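Long-range contacts in N-acyl-D-glutamate deacylase (Bordetella bronchiseptica, PDB 3GIP), which probably hydrolyses N-acyl-D-glutamate to D-glutamate and a carboxylate, as a zinc-dependent deacylase of the amidohydrolase superfamily: residues Lys56-Phe62 / Asp427-Pro433; Asp156-Ala160 / Gln191-Val195; Leu173-Leu177 / Val207-Arg213; Leu291-Glu297 / Lys329-Arg334. One frame throughout, in Å; residues are numbered along the deposited sequence.

Contact 1 of 4, residues Lys56-Phe62 / Asp427-Pro433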
loop_
_atom_site.group_PDB
_atom_site.type_symbol
_atom_site.label_atom_id
_atom_site.label_comp_id
_atom_site.label_asym_id
_atom_site.label_seq_id
_atom_site.Cartn_x
_atom_site.Cartn_y
_atom_site.Cartn_z
ATOM N N LYS A 56 -16.799 -20.296 -7.753
ATOM C CA LYS A 56 -15.926 -19.229 -7.277
ATOM C C LYS A 56 -14.469 -19.479 -7.648
ATOM O O LYS A 56 -14.098 -20.572 -8.083
ATOM C CB LYS A 56 -16.011 -19.104 -5.753
ATOM C CG LYS A 56 -17.418 -19.131 -5.188
ATOM C CD LYS A 56 -18.244 -17.957 -5.671
ATOM C CE LYS A 56 -19.647 -18.015 -5.084
ATOM N NZ LYS A 56 -19.614 -18.066 -3.597
ATOM N N ILE A 57 -13.653 -18.446 -7.464
ATOM C CA ILE A 57 -12.224 -18.523 -7.723
ATOM C C ILE A 57 -11.553 -18.613 -6.359
ATOM O O ILE A 57 -11.964 -17.940 -5.413
ATOM C CB ILE A 57 -11.692 -17.253 -8.431
ATOM C CG1 ILE A 57 -12.235 -17.175 -9.858
ATOM C CG2 ILE A 57 -10.165 -17.260 -8.435
ATOM C CD1 ILE A 57 -11.753 -18.287 -10.770
ATOM N N VAL A 58 -10.545 -19.470 -6.259
ATOM C CA VAL A 58 -9.784 -19.630 -5.029
ATOM C C VAL A 58 -8.393 -19.134 -5.404
ATOM O O VAL A 58 -7.723 -19.712 -6.261
ATOM C CB VAL A 58 -9.742 -21.104 -4.590
ATOM C CG1 VAL A 58 -8.949 -21.245 -3.300
ATOM C CG2 VAL A 58 -11.159 -21.619 -4.404
ATOM N N ALA A 59 -7.969 -18.047 -4.771
ATOM C CA ALA A 59 -6.688 -17.441 -5.100
ATOM C C ALA A 59 -5.859 -17.097 -3.876
ATOM O O ALA A 59 -6.332 -17.200 -2.743
ATOM C CB ALA A 59 -6.943 -16.174 -5.917
ATOM N N PRO A 60 -4.590 -16.698 -4.086
ATOM C CA PRO A 60 -3.765 -16.342 -2.929
ATOM C C PRO A 60 -4.351 -15.038 -2.380
ATOM O O PRO A 60 -4.885 -14.235 -3.145
ATOM C CB PRO A 60 -2.378 -16.104 -3.533
ATOM C CG PRO A 60 -2.417 -16.792 -4.875
ATOM C CD PRO A 60 -3.830 -16.554 -5.341
ATOM N N GLY A 61 -4.261 -14.827 -1.071
ATOM C CA GLY A 61 -4.778 -13.591 -0.506
ATOM C C GLY A 61 -4.069 -12.416 -1.156
ATOM O O GLY A 61 -2.893 -12.520 -1.516
ATOM N N PHE A 62 -4.763 -11.294 -1.315
ATOM C CA PHE A 62 -4.139 -10.141 -1.952
ATOM C C PHE A 62 -3.156 -9.417 -1.043
ATOM O O PHE A 62 -3.364 -9.303 0.167
ATOM C CB PHE A 62 -5.206 -9.164 -2.454
ATOM C CG PHE A 62 -6.254 -9.807 -3.321
ATOM C CD1 PHE A 62 -5.914 -10.824 -4.210
ATOM C CD2 PHE A 62 -7.584 -9.395 -3.251
ATOM C CE1 PHE A 62 -6.881 -11.422 -5.015
ATOM C CE2 PHE A 62 -8.557 -9.986 -4.052
ATOM C CZ PHE A 62 -8.206 -11.000 -4.934
ATOM N N ASP A 427 -2.642 -18.123 2.976
ATOM C CA ASP A 427 -3.305 -16.821 2.865
ATOM C C ASP A 427 -4.160 -17.064 1.624
ATOM O O ASP A 427 -3.628 -17.235 0.525
ATOM C CB ASP A 427 -2.306 -15.690 2.589
ATOM C CG ASP A 427 -1.408 -15.385 3.776
ATOM O OD1 ASP A 427 -1.810 -15.665 4.926
ATOM O OD2 ASP A 427 -0.306 -14.841 3.559
ATOM N N VAL A 428 -5.477 -17.089 1.796
ATOM C CA VAL A 428 -6.369 -17.398 0.685
ATOM C C VAL A 428 -7.608 -16.522 0.617
ATOM O O VAL A 428 -8.157 -16.125 1.642
ATOM C CB VAL A 428 -6.860 -18.869 0.786
ATOM C CG1 VAL A 428 -7.648 -19.255 -0.453
ATOM C CG2 VAL A 428 -5.683 -19.804 0.995
ATOM N N VAL A 429 -8.049 -16.226 -0.599
ATOM C CA VAL A 429 -9.269 -15.455 -0.783
ATOM C C VAL A 429 -10.131 -16.208 -1.783
ATOM O O VAL A 429 -9.640 -16.694 -2.803
ATOM C CB VAL A 429 -9.009 -14.018 -1.309
ATOM C CG1 VAL A 429 -8.303 -14.054 -2.653
ATOM C CG2 VAL A 429 -10.335 -13.272 -1.425
ATOM N N VAL A 430 -11.414 -16.331 -1.463
ATOM C CA VAL A 430 -12.370 -17.006 -2.329
ATOM C C VAL A 430 -13.344 -15.931 -2.789
ATOM O O VAL A 430 -13.931 -15.231 -1.963
ATOM C CB VAL A 430 -13.147 -18.098 -1.561
ATOM C CG1 VAL A 430 -14.154 -18.771 -2.485
ATOM C CG2 VAL A 430 -12.175 -19.120 -0.993
ATOM N N PHE A 431 -13.513 -15.787 -4.098
ATOM C CA PHE A 431 -14.417 -14.764 -4.604
ATOM C C PHE A 431 -15.148 -15.173 -5.872
ATOM O O PHE A 431 -14.699 -16.049 -6.607
ATOM C CB PHE A 431 -13.640 -13.459 -4.841
ATOM C CG PHE A 431 -12.617 -13.536 -5.950
ATOM C CD1 PHE A 431 -12.965 -13.220 -7.261
ATOM C CD2 PHE A 431 -11.301 -13.910 -5.680
ATOM C CE1 PHE A 431 -12.019 -13.273 -8.289
ATOM C CE2 PHE A 431 -10.344 -13.967 -6.704
ATOM C CZ PHE A 431 -10.704 -13.647 -8.009
ATOM N N ASP A 432 -16.294 -14.542 -6.104
ATOM C CA ASP A 432 -17.091 -14.803 -7.296
ATOM C C ASP A 432 -16.531 -13.874 -8.373
ATOM O O ASP A 432 -16.609 -12.653 -8.247
ATOM C CB ASP A 432 -18.558 -14.467 -7.030
ATOM C CG ASP A 432 -19.462 -14.877 -8.170
ATOM O OD1 ASP A 432 -19.044 -14.734 -9.338
ATOM O OD2 ASP A 432 -20.593 -15.335 -7.896
ATOM N N PRO A 433 -15.955 -14.436 -9.447
ATOM C CA PRO A 433 -15.395 -13.589 -10.504
ATOM C C PRO A 433 -16.409 -12.725 -11.240
ATOM O O PRO A 433 -16.064 -11.667 -11.772
ATOM C CB PRO A 433 -14.710 -14.596 -11.423
ATOM C CG PRO A 433 -15.588 -15.811 -11.289
ATOM C CD PRO A 433 -15.834 -15.864 -9.795
#

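Contact 2 of 4, residues Asp156-Ala160 / Gln191-Val195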
loop_
_atom_site.group_PDB
_atom_site.type_symbol
_atom_site.label_atom_id
_atom_site.label_comp_id
_atom_site.label_asym_id
_atom_site.label_seq_id
_atom_site.Cartn_x
_atom_site.Cartn_y
_atom_site.Cartn_z
ATOM N N ASP A 156 17.698 19.725 13.450
ATOM C CA ASP A 156 17.050 20.650 12.528
ATOM C C ASP A 156 16.813 19.881 11.234
ATOM O O ASP A 156 17.640 19.905 10.321
ATOM C CB ASP A 156 17.930 21.869 12.251
ATOM C CG ASP A 156 17.310 22.808 11.232
ATOM O OD1 ASP A 156 16.139 22.581 10.858
ATOM O OD2 ASP A 156 17.985 23.770 10.806
ATOM N N PRO A 157 15.667 19.187 11.142
ATOM C CA PRO A 157 15.301 18.393 9.967
ATOM C C PRO A 157 15.092 19.168 8.667
ATOM O O PRO A 157 14.745 18.581 7.642
ATOM C CB PRO A 157 14.041 17.665 10.428
ATOM C CG PRO A 157 13.413 18.649 11.357
ATOM C CD PRO A 157 14.595 19.148 12.154
ATOM N N GLN A 158 15.305 20.478 8.703
ATOM C CA GLN A 158 15.141 21.291 7.504
ATOM C C GLN A 158 16.489 21.649 6.879
ATOM O O GLN A 158 16.547 22.299 5.836
ATOM C CB GLN A 158 14.372 22.572 7.831
ATOM C CG GLN A 158 12.965 22.335 8.358
ATOM C CD GLN A 158 12.125 21.486 7.421
ATOM O OE1 GLN A 158 11.979 21.803 6.239
ATOM N NE2 GLN A 158 11.564 20.401 7.947
ATOM N N ALA A 159 17.571 21.213 7.513
ATOM C CA ALA A 159 18.908 21.510 7.014
ATOM C C ALA A 159 19.524 20.338 6.263
ATOM O O ALA A 159 18.907 19.281 6.117
ATOM C CB ALA A 159 19.815 21.908 8.176
ATOM N N ALA A 160 20.741 20.548 5.772
ATOM C CA ALA A 160 21.473 19.502 5.074
ATOM C C ALA A 160 22.103 18.694 6.201
ATOM O O ALA A 160 22.569 19.258 7.190
ATOM C CB ALA A 160 22.547 20.108 4.184
ATOM N N GLN A 191 7.651 17.430 3.405
ATOM C CA GLN A 191 8.696 17.871 4.314
ATOM C C GLN A 191 8.773 16.754 5.345
ATOM O O GLN A 191 7.754 16.154 5.691
ATOM C CB GLN A 191 8.300 19.180 4.999
ATOM C CG GLN A 191 8.309 20.383 4.082
ATOM C CD GLN A 191 9.667 20.619 3.455
ATOM O OE1 GLN A 191 10.679 20.716 4.153
ATOM N NE2 GLN A 191 9.699 20.716 2.132
ATOM N N PRO A 192 9.976 16.453 5.853
ATOM C CA PRO A 192 11.266 17.076 5.543
ATOM C C PRO A 192 12.046 16.357 4.439
ATOM O O PRO A 192 13.127 16.799 4.047
ATOM C CB PRO A 192 11.988 17.004 6.878
ATOM C CG PRO A 192 11.582 15.636 7.352
ATOM C CD PRO A 192 10.091 15.584 7.038
ATOM N N GLY A 193 11.501 15.251 3.941
ATOM C CA GLY A 193 12.184 14.495 2.903
ATOM C C GLY A 193 12.594 15.286 1.673
ATOM O O GLY A 193 13.637 15.021 1.076
ATOM N N ALA A 194 11.776 16.262 1.298
ATOM C CA ALA A 194 12.040 17.090 0.128
ATOM C C ALA A 194 13.380 17.821 0.192
ATOM O O ALA A 194 13.946 18.185 -0.840
ATOM C CB ALA A 194 10.909 18.097 -0.051
ATOM N N VAL A 195 13.880 18.035 1.405
ATOM C CA VAL A 195 15.148 18.732 1.600
ATOM C C VAL A 195 16.346 17.883 1.181
ATOM O O VAL A 195 17.403 18.414 0.834
ATOM C CB VAL A 195 15.324 19.136 3.086
ATOM C CG1 VAL A 195 16.660 19.835 3.291
ATOM C CG2 VAL A 195 14.180 20.039 3.515
#

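Contact 3 of 4, residues Leu173-Leu177 / Val207-Arg213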
loop_
_atom_site.group_PDB
_atom_site.type_symbol
_atom_site.label_atom_id
_atom_site.label_comp_id
_atom_site.label_asym_id
_atom_site.label_seq_id
_atom_site.Cartn_x
_atom_site.Cartn_y
_atom_site.Cartn_z
ATOM N N LEU A 173 18.695 2.933 9.700
ATOM C CA LEU A 173 18.117 2.120 8.639
ATOM C C LEU A 173 18.658 0.700 8.745
ATOM O O LEU A 173 17.906 -0.269 8.645
ATOM C CB LEU A 173 18.459 2.704 7.266
ATOM C CG LEU A 173 18.127 1.806 6.068
ATOM C CD1 LEU A 173 16.653 1.416 6.098
ATOM C CD2 LEU A 173 18.463 2.530 4.784
ATOM N N GLN A 174 19.965 0.577 8.964
ATOM C CA GLN A 174 20.582 -0.738 9.076
ATOM C C GLN A 174 19.950 -1.535 10.208
ATOM O O GLN A 174 19.664 -2.724 10.058
ATOM C CB GLN A 174 22.089 -0.608 9.318
ATOM C CG GLN A 174 22.820 -1.939 9.247
ATOM C CD GLN A 174 24.305 -1.806 9.513
ATOM O OE1 GLN A 174 24.954 -0.890 9.011
ATOM N NE2 GLN A 174 24.854 -2.734 10.291
ATOM N N ALA A 175 19.732 -0.879 11.344
ATOM C CA ALA A 175 19.123 -1.540 12.488
ATOM C C ALA A 175 17.707 -1.998 12.145
ATOM O O ALA A 175 17.287 -3.087 12.533
ATOM C CB ALA A 175 19.095 -0.597 13.683
ATOM N N ALA A 176 16.975 -1.161 11.415
ATOM C CA ALA A 176 15.607 -1.492 11.031
ATOM C C ALA A 176 15.603 -2.714 10.118
ATOM O O ALA A 176 14.801 -3.630 10.295
ATOM C CB ALA A 176 14.955 -0.301 10.325
ATOM N N LEU A 177 16.507 -2.728 9.144
ATOM C CA LEU A 177 16.600 -3.850 8.220
ATOM C C LEU A 177 17.017 -5.122 8.954
ATOM O O LEU A 177 16.521 -6.210 8.662
ATOM C CB LEU A 177 17.600 -3.539 7.104
ATOM C CG LEU A 177 17.280 -2.323 6.225
ATOM C CD1 LEU A 177 18.292 -2.239 5.093
ATOM C CD2 LEU A 177 15.868 -2.449 5.657
ATOM N N VAL A 207 22.772 1.097 1.759
ATOM C CA VAL A 207 22.524 0.256 2.921
ATOM C C VAL A 207 21.449 -0.777 2.589
ATOM O O VAL A 207 21.569 -1.950 2.944
ATOM C CB VAL A 207 22.062 1.102 4.132
ATOM C CG1 VAL A 207 21.691 0.196 5.295
ATOM C CG2 VAL A 207 23.171 2.065 4.539
ATOM N N ALA A 208 20.395 -0.340 1.905
ATOM C CA ALA A 208 19.313 -1.247 1.537
ATOM C C ALA A 208 19.779 -2.253 0.484
ATOM O O ALA A 208 19.538 -3.456 0.606
ATOM C CB ALA A 208 18.122 -0.446 1.008
ATOM N N ALA A 209 20.457 -1.753 -0.541
ATOM C CA ALA A 209 20.947 -2.598 -1.625
ATOM C C ALA A 209 21.865 -3.714 -1.132
ATOM O O ALA A 209 21.776 -4.853 -1.597
ATOM C CB ALA A 209 21.671 -1.743 -2.653
ATOM N N GLU A 210 22.740 -3.390 -0.187
ATOM C CA GLU A 210 23.675 -4.373 0.353
ATOM C C GLU A 210 22.958 -5.549 1.006
ATOM O O GLU A 210 23.481 -6.664 1.052
ATOM C CB GLU A 210 24.605 -3.713 1.376
ATOM C CG GLU A 210 25.576 -4.677 2.047
ATOM C CD GLU A 210 26.566 -5.291 1.072
ATOM O OE1 GLU A 210 27.312 -6.208 1.482
ATOM O OE2 GLU A 210 26.607 -4.859 -0.098
ATOM N N ARG A 211 21.755 -5.298 1.507
ATOM C CA ARG A 211 20.976 -6.335 2.166
ATOM C C ARG A 211 19.801 -6.801 1.315
ATOM O O ARG A 211 18.892 -7.477 1.802
ATOM C CB ARG A 211 20.499 -5.808 3.519
ATOM C CG ARG A 211 21.673 -5.431 4.406
ATOM C CD ARG A 211 21.275 -4.661 5.647
ATOM N NE ARG A 211 22.451 -4.402 6.474
ATOM C CZ ARG A 211 23.476 -3.637 6.107
ATOM N NH1 ARG A 211 23.479 -3.037 4.922
ATOM N NH2 ARG A 211 24.516 -3.491 6.918
ATOM N N ARG A 212 19.841 -6.450 0.033
ATOM C CA ARG A 212 18.792 -6.821 -0.908
ATOM C C ARG A 212 17.425 -6.360 -0.417
ATOM O O ARG A 212 16.452 -7.113 -0.452
ATOM C CB ARG A 212 18.787 -8.336 -1.130
ATOM C CG ARG A 212 20.095 -8.872 -1.691
ATOM C CD ARG A 212 20.035 -10.371 -1.923
ATOM N NE ARG A 212 21.314 -10.901 -2.390
ATOM C CZ ARG A 212 22.434 -10.897 -1.671
ATOM N NH1 ARG A 212 22.438 -10.392 -0.443
ATOM N NH2 ARG A 212 23.551 -11.398 -2.181
ATOM N N ARG A 213 17.366 -5.116 0.050
ATOM C CA ARG A 213 16.120 -4.540 0.536
ATOM C C ARG A 213 15.675 -3.443 -0.426
ATOM O O ARG A 213 16.429 -3.040 -1.310
ATOM C CB ARG A 213 16.302 -3.995 1.957
ATOM C CG ARG A 213 16.701 -5.069 2.973
ATOM C CD ARG A 213 15.676 -6.199 3.060
ATOM N NE ARG A 213 16.208 -7.358 3.779
ATOM C CZ ARG A 213 16.336 -7.437 5.100
ATOM N NH1 ARG A 213 15.963 -6.430 5.876
ATOM N NH2 ARG A 213 16.863 -8.527 5.646
HETATM O O HOH W 1 17.521 -9.054 8.331
#

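Contact 4 of 4, residues Leu291-Glu297 / Lys329-Arg334. With FMT (formic acid), chain E.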
loop_
_atom_site.group_PDB
_atom_site.type_symbol
_atom_site.label_atom_id
_atom_site.label_comp_id
_atom_site.label_asym_id
_atom_site.label_seq_id
_atom_site.Cartn_x
_atom_site.Cartn_y
_atom_site.Cartn_z
ATOM N N LEU A 291 -3.991 18.523 3.000
ATOM C CA LEU A 291 -4.460 19.681 2.254
ATOM C C LEU A 291 -3.266 20.591 2.009
ATOM O O LEU A 291 -2.546 20.958 2.942
ATOM C CB LEU A 291 -5.543 20.433 3.034
ATOM C CG LEU A 291 -6.080 21.700 2.359
ATOM C CD1 LEU A 291 -6.699 21.351 1.014
ATOM C CD2 LEU A 291 -7.116 22.350 3.259
ATOM N N ILE A 292 -3.059 20.948 0.747
ATOM C CA ILE A 292 -1.944 21.800 0.348
ATOM C C ILE A 292 -2.489 23.106 -0.225
ATOM O O ILE A 292 -3.011 23.139 -1.337
ATOM C CB ILE A 292 -1.083 21.067 -0.701
ATOM C CG1 ILE A 292 -0.558 19.761 -0.097
ATOM C CG2 ILE A 292 0.065 21.954 -1.155
ATOM C CD1 ILE A 292 0.012 18.790 -1.108
ATOM N N PRO A 293 -2.383 24.204 0.539
ATOM C CA PRO A 293 -2.879 25.508 0.094
ATOM C C PRO A 293 -2.368 25.964 -1.270
ATOM O O PRO A 293 -3.070 26.669 -1.996
ATOM C CB PRO A 293 -2.444 26.443 1.219
ATOM C CG PRO A 293 -2.512 25.558 2.422
ATOM C CD PRO A 293 -1.861 24.287 1.914
ATOM N N GLU A 294 -1.151 25.557 -1.619
ATOM C CA GLU A 294 -0.566 25.947 -2.895
ATOM C C GLU A 294 -1.319 25.377 -4.095
ATOM O O GLU A 294 -1.076 25.783 -5.232
ATOM C CB GLU A 294 0.904 25.521 -2.958
ATOM C CG GLU A 294 1.786 26.155 -1.886
ATOM C CD GLU A 294 1.914 25.295 -0.639
ATOM O OE1 GLU A 294 0.881 24.960 -0.025
ATOM O OE2 GLU A 294 3.058 24.952 -0.272
ATOM N N ARG A 295 -2.229 24.440 -3.841
ATOM C CA ARG A 295 -3.018 23.823 -4.910
ATOM C C ARG A 295 -4.406 24.448 -5.015
ATOM O O ARG A 295 -5.173 24.127 -5.925
ATOM C CB ARG A 295 -3.174 22.319 -4.656
ATOM C CG ARG A 295 -1.880 21.524 -4.712
ATOM C CD ARG A 295 -2.155 20.055 -4.455
ATOM N NE ARG A 295 -0.947 19.236 -4.509
ATOM C CZ ARG A 295 -0.942 17.914 -4.381
ATOM N NH1 ARG A 295 -2.080 17.261 -4.194
ATOM N NH2 ARG A 295 0.201 17.239 -4.442
ATOM N N ALA A 296 -4.722 25.347 -4.086
ATOM C CA ALA A 296 -6.029 25.997 -4.049
ATOM C C ALA A 296 -6.470 26.613 -5.374
ATOM O O ALA A 296 -7.658 26.590 -5.707
ATOM C CB ALA A 296 -6.045 27.061 -2.954
ATOM N N GLU A 297 -5.522 27.160 -6.130
ATOM C CA GLU A 297 -5.848 27.788 -7.405
ATOM C C GLU A 297 -5.328 27.021 -8.619
ATOM O O GLU A 297 -5.303 27.560 -9.726
ATOM C CB GLU A 297 -5.296 29.216 -7.451
ATOM C CG GLU A 297 -5.882 30.183 -6.423
ATOM C CD GLU A 297 -7.386 30.351 -6.544
ATOM O OE1 GLU A 297 -7.929 30.164 -7.655
ATOM O OE2 GLU A 297 -8.026 30.689 -5.528
ATOM N N LYS A 329 -9.770 30.887 -1.739
ATOM C CA LYS A 329 -9.514 29.486 -1.438
ATOM C C LYS A 329 -8.216 29.198 -0.698
ATOM O O LYS A 329 -8.175 28.307 0.149
ATOM C CB LYS A 329 -9.573 28.656 -2.723
ATOM C CG LYS A 329 -10.988 28.481 -3.259
ATOM C CD LYS A 329 -11.019 27.598 -4.496
ATOM C CE LYS A 329 -10.414 28.295 -5.702
ATOM N NZ LYS A 329 -10.355 27.382 -6.880
ATOM N N THR A 330 -7.156 29.937 -1.010
ATOM C CA THR A 330 -5.883 29.712 -0.341
ATOM C C THR A 330 -6.023 30.041 1.141
ATOM O O THR A 330 -5.512 29.318 1.999
ATOM C CB THR A 330 -4.768 30.575 -0.958
ATOM O OG1 THR A 330 -4.687 30.310 -2.363
ATOM C CG2 THR A 330 -3.431 30.240 -0.315
ATOM N N THR A 331 -6.723 31.132 1.436
ATOM C CA THR A 331 -6.949 31.548 2.814
ATOM C C THR A 331 -7.795 30.506 3.536
ATOM O O THR A 331 -7.512 30.148 4.676
ATOM C CB THR A 331 -7.666 32.910 2.864
ATOM O OG1 THR A 331 -6.800 33.913 2.317
ATOM C CG2 THR A 331 -8.031 33.283 4.297
ATOM N N ALA A 332 -8.835 30.019 2.868
ATOM C CA ALA A 332 -9.699 29.013 3.468
ATOM C C ALA A 332 -8.893 27.751 3.765
ATOM O O ALA A 332 -9.046 27.146 4.824
ATOM C CB ALA A 332 -10.862 28.686 2.532
ATOM N N ALA A 333 -8.034 27.358 2.828
ATOM C CA ALA A 333 -7.214 26.162 3.011
ATOM C C ALA A 333 -6.321 26.314 4.239
ATOM O O ALA A 333 -6.129 25.366 5.000
ATOM C CB ALA A 333 -6.359 25.911 1.765
ATOM N N ARG A 334 -5.776 27.510 4.430
ATOM C CA ARG A 334 -4.915 27.761 5.578
ATOM C C ARG A 334 -5.700 27.699 6.886
ATOM O O ARG A 334 -5.184 27.230 7.900
ATOM C CB ARG A 334 -4.229 29.119 5.429
ATOM C CG ARG A 334 -3.211 29.142 4.303
ATOM C CD ARG A 334 -2.706 30.545 4.014
ATOM N NE ARG A 334 -1.734 30.547 2.926
ATOM C CZ ARG A 334 -1.363 31.635 2.257
ATOM N NH1 ARG A 334 -1.887 32.815 2.561
ATOM N NH2 ARG A 334 -0.468 31.541 1.283
HETATM C C FMT E . -1.078 13.839 -4.225
HETATM O O1 FMT E . -2.068 14.523 -4.300
HETATM O O2 FMT E . 0.102 14.409 -3.954
HETATM O O HOH W 2 -10.259 31.803 -4.502
HETATM O O HOH W 3 -6.719 31.755 -3.454
#

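Contact 1 of 4, residues Lys56-Phe62 / Asp427-Pro433
Ile57-Pro60 and Val428-Phe431 run antiparallel, their axes 4.7 Å apart and 154° between directions, with Ile57-Phe431 and Ala59-Val429 as the hydrogen-bonded pairs. Strand 57-64, which pairs in parallel with strand 87-92 and so leads into the barrel of the amidohydrolase fold, is joined here to strand 428-431, itself paired with strand 452-457. Ile57 N reaches Phe431 O at 2.8 Å, and each pair is closed by two N-H...O bonds, the least straight at 160°. A fifth bond, Gly61 N to Asp427 O at 3.0 Å, is different: the donor stands above the carbonyl plane.

On the face bearing Ile57, Ala59, Val429 and Phe431, aromatic rings cover the pairing. CG of Phe431 sits between the backbone N and the carbonyl carbon (chi1 67°), which lays the ring beside Ile57, whose CB lies over one ring face, 3.9 Å from the centroid. The Phe62 side chain runs at about a right angle to that of Phe431, CZ to CE2 4.1 Å. The face carrying Val58 and Val430 packs on Ile11 of strand 7-12, while Arg417 and the Asn458 backbone hold the Asp427 carboxylate. Val429 CG1 lies over a face of the Phe62 ring, 4.1 Å from its centroid.

Contact 2 of 4, residues Asp156-Ala160 / Gln191-Val195
Pro157 and Pro192 meet where two loops converge: a type I beta turn, Asp156 to Ala159, between helices 146-153 and 163-179, faces a short 3-10 segment, Gly193-Val195, between strand 183-187 and helix 198-210, with a cis peptide bond before Pro192. The closely packed part is made by prolyl carbon against backbone oxygen, Pro192 CB lying 3.3 Å from Pro157 O, with the two CB atoms of the prolines 4.2 Å apart. Pro192 is buried, and the Leu151 and Arg150 side chains of helix 146-153 close in on it; Arg150 also donates to Ala159 O, so one arginine touches both loops.

Toward solvent the contact thins out. Gln158 and Gln191 are both exposed, and each chain bends at chi2 so that the amides approach with their planes 49° apart. The summed buried surface is just 229 Å². The turn carries its own bond: Asp156 OD1 accepts from Gln158 N at 3.1 Å, an Asx turn in which the donor stands above the carboxylate plane. Val195 bridges the exposed side with its CG1 anti to the backbone N (chi1 179°), which places that methyl 3.5 Å from Gln158 O and 3.7 Å from Ala159 O.

Contact 3 of 4, residues Leu173-Leu177 / Val207-Arg213
Leu177 of helix 163-179 meets the end of helix 198-210 and the turn that follows it, and Arg213 can be followed along Leu177. Its CB packs on both leucine methyls, 4.0 Å from Leu177 CD2. CG comes closer to the same methyl, at 3.8 Å. The chain then bends at chi2 (-59°), which carries the guanidinium back past the leucine, the two side chains sliding by one another in opposite directions. At the tip NH1 donates to Leu177 O at 2.8 Å, with the oxygen close to the guanidinium plane although the donor is tilted from the carbonyl plane. NH2 holds a water at 2.8 Å that donates to the same Leu177 O, so one carbonyl is gripped directly and through solvent; NH1 has a second, weak partner in Ala181 O.

Further along, Arg211 lays one guanidinium face over Gln174 CG, while its own NH1 returns to Val207 O. The Gln174 amide, turned 30° from that guanidinium, is bonded instead to Glu178. Leu173 CD2 packs 3.9 Å from Val207 CB, and Phe184 of strand 183-187 lies beneath Leu173 and Ala208. Arg212, with positive phi, terminates the helix in a Schellman motif: Arg213 N binds Ala208 O, and Arg212 N binds Ala209 O. Adjacent outer helices packed against barrel strands in this way are typical of a TIM barrel.

Contact 4 of 4, residues Leu291-Glu297 / Lys329-Arg334
Lys329 NZ donates to Ala296 O at 3.0 Å, approaching nearly along the C=O axis, and this is the direct hydrogen bond between the loop Leu291-Glu297 and helix 329-336. A bend at chi3 (-71°) turns the ammonium group toward that carbonyl. The same nitrogen forms only a long salt bridge with Glu297 OE1, at 3.8 Å, and Asp300 offers a further weak ion pair. Glu297 is tied more firmly through solvent: its OE2 accepts from two waters, each at 2.7 Å, which in turn accept from Lys329 N and Thr330 N. Two amides at the start of the helix are thus served by one carboxylate oxygen through water, and a negative group there would probably interact favourably with the helix dipole.

Inward from these polar groups the contact is mostly carbon packing: Pro293 CG to Ala333 CB 3.9 Å, and Leu291 CD2 to Ala333 CB 3.9 Å. Two contacts involve oxygen, Ala296 CB with Thr330 OG1 at 3.6 Å and Leu291 CD2 with Ala333 O. Pro293 also crosses the aliphatic part of Arg334.

Arg295 points away from the helix. Its extended chain presents the guanidinium edge to a formate, NH1 to O1 2.7 Å and NH2 to O2 2.9 Å, while Ile292 CD1 covers one face and Tyr343 makes a cation-pi contact; Ser287 also binds the formate, probably from the crystallisation liquor. The loop links strands 287-290 and 303-307; Leu291 packs on strand 339-343 between them, and helix 318-325 meets Ala296 and Lys329.

How the contacts relate
Contact 1 closes a chain loop that encloses the other three, yet it lies far from contacts 2 and 4, its centre about 43 Å from each and on the opposite side of the chain's centre. Contacts 2 and 3 alternate along the sequence and both involve the elements around helices 163-179 and 198-210, their centres about 22 Å apart. Contact 4 follows in series; its nearest atoms come within about 8 Å of contact 2, without touching. The zinc site comprises Cys95, His218 and His248, and the Pro192 side chain of contact 2 is about 13 Å from a bound zinc. Contact 4 carries Arg295, which binds a formate probably from the crystallisation liquor.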